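Local atomic coordinates of beta-galactosidase (Trichoderma reesei, PDB entry 3OG2), a protein that probably catalyses the hydrolysis of terminal, non-reducing beta-D-galactose residues in beta-D-galactosides, as a family 35 glycoside hydrolase. Residues F34-R39 against G108-A113; D580-N585 against R591-K596. One frame throughout, in Å; residues are numbered along the deposited sequence.

Contact 1: F34-R39 against G108-A113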
ATOM      1  N   PHE A  34     -16.793   7.245 -18.403  1.00 10.06           N
ATOM      2  CA  PHE A  34     -16.552   8.498 -19.114  1.00 10.08           C
ATOM      3  C   PHE A  34     -16.298   9.580 -18.082  1.00  9.64           C
ATOM      4  O   PHE A  34     -17.070   9.668 -17.088  1.00 12.47           O
ATOM      5  CB  PHE A  34     -17.768   8.908 -19.940  1.00 11.22           C
ATOM      6  CG  PHE A  34     -18.179   8.057 -21.123  1.00 11.31           C
ATOM      7  CD1 PHE A  34     -18.667   6.779 -20.935  1.00 11.86           C
ATOM      8  CD2 PHE A  34     -18.076   8.553 -22.423  1.00 12.51           C
ATOM      9  CE1 PHE A  34     -19.055   5.964 -22.000  1.00 13.89           C
ATOM     10  CE2 PHE A  34     -18.531   7.746 -23.475  1.00 13.49           C
ATOM     11  CZ  PHE A  34     -19.061   6.499 -23.281  1.00 14.08           C
ATOM     12  N   VAL A  35     -15.276  10.383 -18.275  1.00  9.42           N
ATOM     13  CA  VAL A  35     -14.989  11.501 -17.400  1.00  9.51           C
ATOM     14  C   VAL A  35     -15.019  12.756 -18.273  1.00 10.81           C
ATOM     15  O   VAL A  35     -14.257  12.837 -19.258  1.00 11.46           O
ATOM     16  CB  VAL A  35     -13.635  11.291 -16.657  1.00 10.60           C
ATOM     17  CG1 VAL A  35     -13.321  12.579 -15.841  1.00 13.08           C
ATOM     18  CG2 VAL A  35     -13.622  10.065 -15.771  1.00 11.21           C
ATOM     19  N   HIS A  36     -15.897  13.711 -17.956  1.00 11.33           N
ATOM     20  CA  HIS A  36     -16.101  14.881 -18.794  1.00 12.90           C
ATOM     21  C   HIS A  36     -16.369  14.442 -20.243  1.00 13.58           C
ATOM     22  O   HIS A  36     -15.958  15.106 -21.189  1.00 16.95           O
ATOM     23  CB  HIS A  36     -14.912  15.831 -18.724  1.00 14.44           C
ATOM     24  CG  HIS A  36     -14.627  16.478 -17.406  1.00 16.74           C
ATOM     25  ND1 HIS A  36     -15.531  17.344 -16.817  1.00 20.59           N
ATOM     26  CD2 HIS A  36     -13.598  16.461 -16.524  1.00 21.79           C
ATOM     27  CE1 HIS A  36     -15.068  17.816 -15.657  1.00 24.17           C
ATOM     28  NE2 HIS A  36     -13.883  17.289 -15.456  1.00 24.81           N
ATOM     29  N   GLY A  37     -17.104  13.332 -20.423  1.00 13.01           N
ATOM     30  CA  GLY A  37     -17.523  12.958 -21.772  1.00 15.00           C
ATOM     31  C   GLY A  37     -16.467  12.158 -22.504  1.00 14.22           C
ATOM     32  O   GLY A  37     -16.755  11.766 -23.665  1.00 14.89           O
ATOM     33  N   GLU A  38     -15.323  11.868 -21.921  1.00 10.67           N
ATOM     34  CA  GLU A  38     -14.237  11.178 -22.579  1.00 10.38           C
ATOM     35  C   GLU A  38     -14.180   9.749 -22.058  1.00 10.02           C
ATOM     36  O   GLU A  38     -14.078   9.572 -20.831  1.00 10.32           O
ATOM     37  CB  GLU A  38     -12.893  11.887 -22.251  1.00 12.53           C
ATOM     38  CG  GLU A  38     -11.706  11.192 -22.912  1.00 13.98           C
ATOM     39  CD  GLU A  38     -10.349  11.703 -22.484  1.00 12.92           C
ATOM     40  OE1 GLU A  38     -10.211  12.485 -21.522  1.00 14.78           O
ATOM     41  OE2 GLU A  38      -9.356  11.331 -23.176  1.00 13.32           O
ATOM     42  N   ARG A  39     -14.202   8.764 -22.942  1.00  9.58           N
ATOM     43  CA  ARG A  39     -13.960   7.393 -22.483  1.00  9.64           C
ATOM     44  C   ARG A  39     -12.551   7.273 -21.924  1.00  9.41           C
ATOM     45  O   ARG A  39     -11.607   7.844 -22.518  1.00 11.08           O
ATOM     46  CB  ARG A  39     -14.056   6.392 -23.640  1.00 10.18           C
ATOM     47  CG  ARG A  39     -15.491   6.133 -24.109  1.00 11.37           C
ATOM     48  CD  ARG A  39     -15.415   4.910 -25.025  1.00 12.31           C
ATOM     49  NE  ARG A  39     -16.755   4.571 -25.529  1.00 12.51           N
ATOM     50  CZ  ARG A  39     -17.681   3.896 -24.865  1.00 11.11           C
ATOM     51  NH1 ARG A  39     -17.436   3.478 -23.590  1.00 11.06           N
ATOM     52  NH2 ARG A  39     -18.842   3.657 -25.472  1.00 13.54           N
ATOM     53  N   GLY A 108      -2.502  15.677 -10.961  1.00  7.91           N
ATOM     54  CA  GLY A 108      -3.377  15.299 -12.040  1.00  8.66           C
ATOM     55  C   GLY A 108      -3.869  13.858 -11.909  1.00  7.66           C
ATOM     56  O   GLY A 108      -3.937  13.160 -12.926  1.00  9.05           O
ATOM     57  N   ILE A 109      -4.252  13.459 -10.728  1.00  7.81           N
ATOM     58  CA  ILE A 109      -4.758  12.120 -10.399  1.00  8.55           C
ATOM     59  C   ILE A 109      -6.168  12.238  -9.878  1.00  6.98           C
ATOM     60  O   ILE A 109      -6.467  13.147  -9.079  1.00  7.86           O
ATOM     61  CB  ILE A 109      -3.804  11.485  -9.339  1.00 10.42           C
ATOM     62  CG1 ILE A 109      -2.466  11.149  -9.998  1.00 12.14           C
ATOM     63  CG2 ILE A 109      -4.434  10.309  -8.569  1.00 12.96           C
ATOM     64  CD1 ILE A 109      -2.554   9.996 -10.973  1.00 15.08           C
ATOM     65  N   TYR A 110      -7.045  11.337 -10.333  1.00  6.63           N
ATOM     66  CA  TYR A 110      -8.401  11.241  -9.785  1.00  6.79           C
ATOM     67  C   TYR A 110      -8.402  10.205  -8.651  1.00  6.19           C
ATOM     68  O   TYR A 110      -7.444   9.431  -8.505  1.00  7.48           O
ATOM     69  CB  TYR A 110      -9.391  10.867 -10.876  1.00  8.07           C
ATOM     70  CG  TYR A 110      -9.584  11.963 -11.893  1.00  7.23           C
ATOM     71  CD1 TYR A 110     -10.138  13.172 -11.482  1.00  7.90           C
ATOM     72  CD2 TYR A 110      -9.260  11.793 -13.227  1.00  9.17           C
ATOM     73  CE1 TYR A 110     -10.364  14.236 -12.397  1.00  9.31           C
ATOM     74  CE2 TYR A 110      -9.483  12.823 -14.129  1.00 10.60           C
ATOM     75  CZ  TYR A 110     -10.031  14.004 -13.710  1.00 10.17           C
ATOM     76  OH  TYR A 110     -10.213  15.045 -14.642  1.00 13.60           O
ATOM     77  N   LEU A 111      -9.482  10.204  -7.847  1.00  6.69           N
ATOM     78  CA  LEU A 111      -9.518   9.325  -6.685  1.00  6.35           C
ATOM     79  C   LEU A 111     -10.799   8.505  -6.607  1.00  6.41           C
ATOM     80  O   LEU A 111     -11.917   9.002  -6.890  1.00  6.89           O
ATOM     81  CB  LEU A 111      -9.446  10.166  -5.392  1.00  6.93           C
ATOM     82  CG  LEU A 111      -8.124  10.935  -5.180  1.00  6.49           C
ATOM     83  CD1 LEU A 111      -8.255  11.827  -3.935  1.00  7.79           C
ATOM     84  CD2 LEU A 111      -6.930  10.033  -5.102  1.00  9.15           C
ATOM     85  N   LEU A 112     -10.599   7.259  -6.178  1.00  5.91           N
ATOM     86  CA  LEU A 112     -11.659   6.341  -5.738  1.00  6.09           C
ATOM     87  C   LEU A 112     -11.611   6.324  -4.216  1.00  5.51           C
ATOM     88  O   LEU A 112     -10.628   5.857  -3.642  1.00  7.10           O
ATOM     89  CB  LEU A 112     -11.410   4.963  -6.354  1.00  6.42           C
ATOM     90  CG  LEU A 112     -12.136   3.795  -5.662  1.00  8.58           C
ATOM     91  CD1 LEU A 112     -13.641   4.002  -5.497  1.00  9.59           C
ATOM     92  CD2 LEU A 112     -11.890   2.491  -6.436  1.00 10.19           C
ATOM     93  N   ALA A 113     -12.651   6.871  -3.580  1.00  6.56           N
ATOM     94  CA  ALA A 113     -12.699   6.972  -2.123  1.00  7.26           C
ATOM     95  C   ALA A 113     -13.390   5.755  -1.531  1.00  6.94           C
ATOM     96  O   ALA A 113     -14.498   5.429  -1.979  1.00  7.49           O
ATOM     97  CB  ALA A 113     -13.482   8.239  -1.735  1.00  7.63           C
TER
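Val35 and Tyr110 make the closest backbone approach between 34-39 and 108-113, yet their CA atoms stand 10.1 Å apart, so the two segments share no backbone bond and meet through side chains alone. The first segment is the tip of a two-residue beta hairpin closed by a type I' turn, whose outgoing arm, strand 38-47, belongs to the TIM barrel of this family 35 enzyme; the second enters barrel strand 110-116 at its start, just after a Schellman motif at Gly108 ends the preceding helix. Two backbone bonds close the hairpin, Val35 N to Glu38 O at 2.9 Å and Glu38 N to Val35 O at 3.0 Å. The tip illustrates how side chains at the mouth of one barrel strand can reach past its neighbour in the sheet order, here 72-76, to the start of the next. Val35 and Tyr110 both set out toward each other and then run alongside, pointing opposite ways. With CG1 anti to the backbone N (chi1 175°), Val35 brings this methyl obliquely to the phenol end of Tyr110, its CG1 lying 4.2 Å from Tyr110 CZ. Tyr572 stacks on the Tyr110 ring, and the Glu38 carboxylate accepts backbone N-H groups of Leu576 and Met577, so the part of the chain carrying these three residues packs beside both segments. His36 extends the contact toward solvent, presenting the edge of its imidazole: Tyr110 OH lies near the ring plane, 4.1 Å from His36 CD2.

Contact 2: D580-N585 against R591-K596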
ATOM      1  N   ASP A 580      -1.495  15.394 -24.526  1.00  8.52           N
ATOM      2  CA  ASP A 580      -0.273  16.066 -24.969  1.00  9.02           C
ATOM      3  C   ASP A 580       0.829  15.719 -23.981  1.00  8.95           C
ATOM      4  O   ASP A 580       0.603  15.672 -22.754  1.00  9.66           O
ATOM      5  CB  ASP A 580      -0.500  17.577 -24.975  1.00 11.01           C
ATOM      6  CG  ASP A 580      -1.459  18.029 -26.050  1.00 14.48           C
ATOM      7  OD1 ASP A 580      -1.867  17.228 -26.899  1.00 17.87           O
ATOM      8  OD2 ASP A 580      -1.799  19.241 -26.007  1.00 19.90           O
ATOM      9  N   SER A 581       2.010  15.453 -24.486  1.00  9.11           N
ATOM     10  CA  SER A 581       3.077  14.928 -23.636  1.00  8.91           C
ATOM     11  C   SER A 581       4.469  15.314 -24.182  1.00  8.70           C
ATOM     12  O   SER A 581       4.537  15.893 -25.269  1.00  9.52           O
ATOM     13  CB  SER A 581       2.973  13.400 -23.572  1.00 10.60           C
ATOM     14  OG  SER A 581       3.352  12.836 -24.832  1.00 12.27           O
ATOM     15  N   VAL A 582       5.505  14.973 -23.441  1.00  8.50           N
ATOM     16  CA  VAL A 582       6.855  14.927 -24.001  0.50  8.59           C
ATOM     17  C   VAL A 582       7.390  13.565 -23.588  1.00  8.18           C
ATOM     18  O   VAL A 582       7.032  13.029 -22.520  1.00 10.74           O
ATOM     19  CB  VAL A 582       7.779  16.043 -23.501  0.50 14.51           C
ATOM     20  CG1 VAL A 582       7.190  17.428 -23.772  0.50 21.72           C
ATOM     21  CG2 VAL A 582       8.067  15.874 -22.020  0.50 20.47           C
ATOM     22  N   ILE A 583       8.187  12.965 -24.433  1.00  7.79           N
ATOM     23  CA  ILE A 583       8.734  11.648 -24.173  1.00  8.04           C
ATOM     24  C   ILE A 583      10.185  11.821 -23.727  1.00  7.82           C
ATOM     25  O   ILE A 583      10.920  12.549 -24.392  1.00 10.44           O
ATOM     26  CB  ILE A 583       8.658  10.736 -25.406  1.00  8.92           C
ATOM     27  CG1 ILE A 583       7.195  10.514 -25.847  1.00 10.46           C
ATOM     28  CG2 ILE A 583       9.361   9.416 -25.154  1.00 11.37           C
ATOM     29  CD1 ILE A 583       7.026   9.895 -27.210  1.00 12.23           C
ATOM     30  N   ILE A 584      10.540  11.214 -22.589  1.00  8.02           N
ATOM     31  CA  ILE A 584      11.914  11.405 -22.091  1.00  8.54           C
ATOM     32  C   ILE A 584      12.540  10.037 -21.889  1.00  8.35           C
ATOM     33  O   ILE A 584      11.965   9.169 -21.216  1.00 10.38           O
ATOM     34  CB  ILE A 584      11.930  12.245 -20.794  1.00  8.31           C
ATOM     35  CG1 ILE A 584      11.371  13.643 -21.068  1.00 10.64           C
ATOM     36  CG2 ILE A 584      13.342  12.267 -20.165  1.00 10.51           C
ATOM     37  CD1 ILE A 584      11.317  14.618 -19.918  1.00 12.59           C
ATOM     38  N   ASN A 585      13.738   9.869 -22.461  1.00  9.42           N
ATOM     39  CA  ASN A 585      14.505   8.632 -22.276  1.00  9.28           C
ATOM     40  C   ASN A 585      15.619   8.911 -21.258  1.00  8.28           C
ATOM     41  O   ASN A 585      16.543   9.713 -21.594  1.00  9.48           O
ATOM     42  CB  ASN A 585      15.054   8.193 -23.628  1.00 10.48           C
ATOM     43  CG  ASN A 585      16.099   7.110 -23.538  1.00 10.31           C
ATOM     44  OD1 ASN A 585      16.150   6.365 -22.557  1.00 12.72           O
ATOM     45  ND2 ASN A 585      16.949   7.051 -24.580  1.00 12.92           N
ATOM     46  N   ARG A 591       9.129  13.412 -12.905  1.00  7.98           N
ATOM     47  CA  ARG A 591       7.958  13.795 -12.146  1.00  8.06           C
ATOM     48  C   ARG A 591       7.019  14.651 -12.966  1.00  8.02           C
ATOM     49  O   ARG A 591       5.797  14.462 -12.859  1.00 10.46           O
ATOM     50  CB  ARG A 591       8.362  14.604 -10.888  1.00  9.21           C
ATOM     51  CG  ARG A 591       9.139  13.741  -9.890  1.00  8.52           C
ATOM     52  CD  ARG A 591       9.638  14.679  -8.724  1.00  9.37           C
ATOM     53  NE  ARG A 591      10.367  13.813  -7.799  1.00  8.37           N
ATOM     54  CZ  ARG A 591       9.798  13.079  -6.864  1.00  8.93           C
ATOM     55  NH1 ARG A 591       8.492  13.105  -6.615  1.00 10.40           N
ATOM     56  NH2 ARG A 591      10.588  12.299  -6.131  1.00  9.49           N
ATOM     57  N   SER A 592       7.528  15.603 -13.725  1.00  9.09           N
ATOM     58  CA  SER A 592       6.634  16.552 -14.416  1.00  9.61           C
ATOM     59  C   SER A 592       7.456  17.307 -15.437  1.00 10.00           C
ATOM     60  O   SER A 592       8.686  17.369 -15.363  1.00 10.59           O
ATOM     61  CB  SER A 592       6.063  17.567 -13.420  1.00 11.55           C
ATOM     62  OG  SER A 592       7.082  18.363 -12.817  1.00 12.82           O
ATOM     63  N   VAL A 593       6.760  17.947 -16.350  1.00 10.11           N
ATOM     64  CA  VAL A 593       7.310  18.953 -17.251  1.00 10.29           C
ATOM     65  C   VAL A 593       6.388  20.167 -17.211  1.00  9.88           C
ATOM     66  O   VAL A 593       5.173  20.061 -16.889  1.00 12.18           O
ATOM     67  CB  VAL A 593       7.440  18.449 -18.700  1.00 11.58           C
ATOM     68  CG1 VAL A 593       8.440  17.290 -18.731  1.00 12.60           C
ATOM     69  CG2 VAL A 593       6.066  18.070 -19.264  1.00 12.58           C
ATOM     70  N   ALA A 594       6.960  21.315 -17.560  1.00 11.10           N
ATOM     71  CA  ALA A 594       6.159  22.537 -17.673  1.00 12.07           C
ATOM     72  C   ALA A 594       6.839  23.405 -18.727  1.00 12.22           C
ATOM     73  O   ALA A 594       8.066  23.337 -18.941  1.00 14.91           O
ATOM     74  CB  ALA A 594       6.037  23.264 -16.345  1.00 17.24           C
ATOM     75  N   ILE A 595       6.002  24.222 -19.376  1.00 13.40           N
ATOM     76  CA  ILE A 595       6.514  25.171 -20.342  0.50 14.51           C
ATOM     77  C   ILE A 595       6.396  26.569 -19.751  1.00 18.03           C
ATOM     78  O   ILE A 595       5.340  26.928 -19.237  1.00 24.40           O
ATOM     79  CB  ILE A 595       5.756  25.188 -21.682  0.50 20.93           C
ATOM     80  CG1 ILE A 595       5.937  23.935 -22.539  0.50 22.13           C
ATOM     81  CG2 ILE A 595       6.135  26.447 -22.452  0.50 21.53           C
ATOM     82  CD1 ILE A 595       7.344  23.367 -22.465  0.50 26.43           C
ATOM     83  N   LYS A 596       7.453  27.350 -19.848  1.00 19.57           N
ATOM     84  CA  LYS A 596       7.321  28.752 -19.431  1.00 28.83           C
ATOM     85  C   LYS A 596       8.111  29.554 -20.461  1.00 29.77           C
ATOM     86  O   LYS A 596       9.340  29.422 -20.574  1.00 29.43           O
ATOM     87  CB  LYS A 596       7.817  29.030 -18.024  1.00 43.75           C
ATOM     88  CG  LYS A 596       7.967  30.539 -17.825  1.00 53.71           C
ATOM     89  CD  LYS A 596       6.996  31.095 -16.807  1.00 54.06           C
ATOM     90  CE  LYS A 596       7.015  32.624 -16.829  1.00 57.65           C
ATOM     91  NZ  LYS A 596       8.239  33.225 -16.239  1.00 70.00           N
TER
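While Val582 and Val593 meet through methyl groups alone, the guanidinium of Arg591, two residues before Val593, is gripped at all three nitrogens: NE forms a salt bridge with Asp605, NH2 another with Asp60, and NH1 a hydrogen bond with His63 ND1. Asp60 and His63 belong to helix 58-66, so the extended arginine, with chi2 of 174° and chi3 of 180°, reaches from its strand to the barrel. Three partners spread over three nitrogens should fix the rotation of the group, and the two carboxylates probably stabilise its positive charge. Arg591 and Ser592 together face Gln603 in a classic beta bulge.

Beyond the bulge the chemistry turns wholly apolar. In the mixed sheet of beta-galactosidase domain 3, strand 583-585 is next to one end of the strand order and 589-596 is the other end, yet Val582, on the lead-in to strand 583-585, and Ile584 within it both pack on Val593 of strand 589-596, an instance of contact between elements that are not sheet neighbours. Leu600 and Pro561 also touch Val593, and Ile584 rests on Val602, Leu612 and Ile614. Val582 and Val593 have their CA atoms 7.9 Å apart. In the Val582 conformer described, one of two, CG2 takes the crowded position between the backbone N and the carbonyl carbon, and from there it approaches Val593 CG1 to 3.6 Å and Val593 CG2 to 4.1 Å; these spacings hold for this conformer only. Two residues beyond Val582, Ile584 also points toward the other strand, and its terminal CD1 comes within 4.1 Å of the same Val593 CG1.

Overall arrangement
Neither contact contains a hydrogen bond between its own two segments, yet they show two ways of joining beta elements. Contact 1 sets a hairpin tip against the start of a barrel strand and runs from a buried aromatic to an exposed imidazole; contact 2 is aliphatic throughout, and every touching residue is buried. They do not touch: their centres are 21 Å apart, the nearest atoms about 9 Å, one in the TIM barrel and the other in beta-galactosidase domain 3. Helix 58-66 nevertheless serves both neighbourhoods, since Lys66 NZ hydrogen-bonds to Gly108 O while Asp60 and His63 hold Arg591. Both also lie away from the galactose-binding residues.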